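Local coordinates for protein HicB3 antitoxin (Yersinia pestis, PDB 4P78) that is the antitoxin of a bacterial toxin-antitoxin pair, binds the HicA3 toxin and probably holds it inactive, at residues P4-K9 with Y17-D22. Sequence-based numbering, arbitrary orientation.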
loop_
_atom_site.group_PDB
_atom_site.type_symbol
_atom_site.label_atom_id
_atom_site.label_comp_id
_atom_site.label_asym_id
_atom_site.label_seq_id
_atom_site.Cartn_x
_atom_site.Cartn_y
_atom_site.Cartn_z
ATOM N N PRO A 4 -7.342 -1.425 -2.506
ATOM C CA PRO A 4 -5.927 -1.205 -2.817
ATOM C C PRO A 4 -5.777 -0.375 -4.075
ATOM O O PRO A 4 -6.572 -0.552 -5.009
ATOM C CB PRO A 4 -5.387 -2.609 -3.047
ATOM C CG PRO A 4 -6.598 -3.404 -3.505
ATOM C CD PRO A 4 -7.786 -2.800 -2.815
ATOM N N ILE A 5 -4.792 0.517 -4.092
ATOM C CA ILE A 5 -4.369 1.178 -5.324
ATOM C C ILE A 5 -2.863 1.005 -5.484
ATOM O O ILE A 5 -2.141 0.877 -4.496
ATOM C CB ILE A 5 -4.733 2.684 -5.343
ATOM C CG1 ILE A 5 -4.193 3.393 -4.101
ATOM C CG2 ILE A 5 -6.265 2.880 -5.472
ATOM C CD1 ILE A 5 -4.322 4.914 -4.162
ATOM N N PHE A 6 -2.396 0.953 -6.727
ATOM C CA PHE A 6 -0.965 0.941 -7.015
ATOM C C PHE A 6 -0.624 2.334 -7.499
ATOM O O PHE A 6 -1.251 2.816 -8.444
ATOM C CB PHE A 6 -0.590 -0.091 -8.098
ATOM C CG PHE A 6 -0.639 -1.522 -7.651
ATOM C CD1 PHE A 6 -0.985 -1.864 -6.353
ATOM C CD2 PHE A 6 -0.317 -2.534 -8.537
ATOM C CE1 PHE A 6 -1.018 -3.183 -5.963
ATOM C CE2 PHE A 6 -0.343 -3.857 -8.146
ATOM C CZ PHE A 6 -0.691 -4.178 -6.860
ATOM N N ILE A 7 0.337 3.010 -6.864
ATOM C CA ILE A 7 0.692 4.327 -7.354
ATOM C C ILE A 7 2.183 4.492 -7.647
ATOM O O ILE A 7 3.042 3.803 -7.089
ATOM C CB ILE A 7 0.245 5.442 -6.384
ATOM C CG1 ILE A 7 1.076 5.456 -5.118
ATOM C CG2 ILE A 7 -1.238 5.320 -6.055
ATOM C CD1 ILE A 7 0.710 6.598 -4.203
ATOM N N PHE A 8 2.458 5.443 -8.531
ATOM C CA PHE A 8 3.772 5.641 -9.114
ATOM C C PHE A 8 4.067 7.124 -9.141
ATOM O O PHE A 8 3.176 7.935 -9.406
ATOM C CB PHE A 8 3.831 5.059 -10.529
ATOM C CG PHE A 8 3.444 3.624 -10.597
ATOM C CD1 PHE A 8 4.405 2.629 -10.518
ATOM C CD2 PHE A 8 2.110 3.259 -10.718
ATOM C CE1 PHE A 8 4.040 1.295 -10.577
ATOM C CE2 PHE A 8 1.751 1.930 -10.763
ATOM C CZ PHE A 8 2.723 0.947 -10.688
ATOM N N LYS A 9 5.311 7.483 -8.860
ATOM C CA LYS A 9 5.714 8.888 -8.855
ATOM C C LYS A 9 5.727 9.495 -10.262
ATOM O O LYS A 9 6.212 8.873 -11.201
ATOM C CB LYS A 9 7.091 9.030 -8.217
ATOM C CG LYS A 9 7.118 9.975 -7.041
ATOM C CD LYS A 9 6.844 11.379 -7.489
ATOM C CE LYS A 9 6.396 12.262 -6.333
ATOM N NZ LYS A 9 5.856 13.555 -6.848
ATOM N N TYR A 17 -3.424 3.002 -10.591
ATOM C CA TYR A 17 -4.630 2.274 -10.969
ATOM C C TYR A 17 -5.060 1.357 -9.832
ATOM O O TYR A 17 -4.295 1.133 -8.887
ATOM C CB TYR A 17 -4.394 1.464 -12.256
ATOM C CG TYR A 17 -3.126 0.627 -12.218
ATOM C CD1 TYR A 17 -3.132 -0.660 -11.673
ATOM C CD2 TYR A 17 -1.922 1.122 -12.725
ATOM C CE1 TYR A 17 -1.975 -1.429 -11.631
ATOM C CE2 TYR A 17 -0.760 0.365 -12.677
ATOM C CZ TYR A 17 -0.793 -0.909 -12.129
ATOM O OH TYR A 17 0.355 -1.667 -12.093
ATOM N N PHE A 18 -6.293 0.866 -9.913
ATOM C CA PHE A 18 -6.775 -0.183 -9.023
ATOM C C PHE A 18 -6.303 -1.520 -9.567
ATOM O O PHE A 18 -6.678 -1.896 -10.680
ATOM C CB PHE A 18 -8.308 -0.177 -8.932
ATOM C CG PHE A 18 -8.894 1.052 -8.267
ATOM C CD1 PHE A 18 -9.170 1.061 -6.903
ATOM C CD2 PHE A 18 -9.203 2.179 -9.007
ATOM C CE1 PHE A 18 -9.735 2.166 -6.299
ATOM C CE2 PHE A 18 -9.762 3.292 -8.401
ATOM C CZ PHE A 18 -10.030 3.283 -7.046
ATOM N N PRO A 19 -5.482 -2.250 -8.801
ATOM C CA PRO A 19 -5.024 -3.549 -9.316
ATOM C C PRO A 19 -6.172 -4.554 -9.502
ATOM O O PRO A 19 -6.033 -5.484 -10.283
ATOM C CB PRO A 19 -4.042 -4.027 -8.231
ATOM C CG PRO A 19 -4.528 -3.358 -6.974
ATOM C CD PRO A 19 -4.972 -1.985 -7.443
ATOM N N ASP A 20 -7.287 -4.369 -8.808
ATOM C CA ASP A 20 -8.434 -5.262 -8.989
ATOM C C ASP A 20 -9.405 -4.775 -10.071
ATOM O O ASP A 20 -10.378 -5.460 -10.407
ATOM C CB ASP A 20 -9.197 -5.426 -7.683
ATOM C CG ASP A 20 -8.325 -6.005 -6.577
ATOM O OD1 ASP A 20 -7.869 -7.154 -6.713
ATOM O OD2 ASP A 20 -8.078 -5.292 -5.590
ATOM N N ILE A 21 -9.164 -3.585 -10.597
ATOM C CA ILE A 21 -10.090 -3.027 -11.575
ATOM C C ILE A 21 -9.306 -2.644 -12.823
ATOM O O ILE A 21 -8.787 -1.531 -12.921
ATOM C CB ILE A 21 -10.855 -1.819 -10.991
ATOM C CG1 ILE A 21 -11.302 -2.133 -9.555
ATOM C CG2 ILE A 21 -12.052 -1.460 -11.862
ATOM C CD1 ILE A 21 -12.096 -1.027 -8.910
ATOM N N ASP A 22 -9.179 -3.608 -13.737
ATOM C CA ASP A 22 -8.456 -3.419 -14.990
ATOM C C ASP A 22 -8.990 -2.222 -15.753
ATOM O O ASP A 22 -10.178 -2.174 -16.071
ATOM C CB ASP A 22 -8.569 -4.656 -15.890
ATOM C CG ASP A 22 -7.632 -5.777 -15.480
ATOM O OD1 ASP A 22 -6.610 -5.527 -14.791
ATOM O OD2 ASP A 22 -7.925 -6.922 -15.872
HETATM O O HOH W 1 -8.075 -2.455 -6.515
#
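An antiparallel beta-hairpin frays into a type I turn here, in the four-stranded sheet of the HicB-like antitoxin fold, where strand 2-9 lies between strands 14-17 and 78-83. Phe6 and Tyr17 form a hydrogen-bonded pair: Phe6 N reaches Tyr17 O at 2.9 Å, nearly straight and almost along the C=O axis, while Tyr17 N returns a more bent bond to Phe6 O at 3.1 Å. Beyond this pair Pro19, which has no N-H to give, interrupts the pairing, and the chain turns from Phe18 to Ile21, closed by Ile21 N on Phe18 O at 3.0 Å. Phe6, Phe8 and Tyr17 cluster on one face of the sheet. Tyr17 CG sits in the crowded position between its backbone N and carbonyl carbon (chi1 49°), which lays the ring across the strand, over Phe6 CB and beside Phe8. Tyr17 OH meets the edge of the Phe6 ring in its plane. Phe8 CE2 touches Tyr17 CE2 at 3.5 Å, with the two rings slid apart and barely overlapping. Pro19 CB closes over a face of the Phe6 ring, 3.7 Å from its centroid, a CH-pi contact. Arg71 of helix 70-75 packs on both Tyr17 and Pro19, and the HicA3 toxin chain touches Phe8 and Tyr17, so the cluster borders the toxin interface. On the other side of the sheet, Ile5 CG2 rests over the Phe18 ring, 3.9 Å from its centroid. Where direct pairing has ended, one water joins the strand to the turn: it donates to Pro4 O at 2.9 Å and to Asp20 OD2, and accepts from Asp20 N at 3.1 Å. Asp20 OD2, which is also hydrogen-bonded to Tyr66 OH, lies against Pro4 CG.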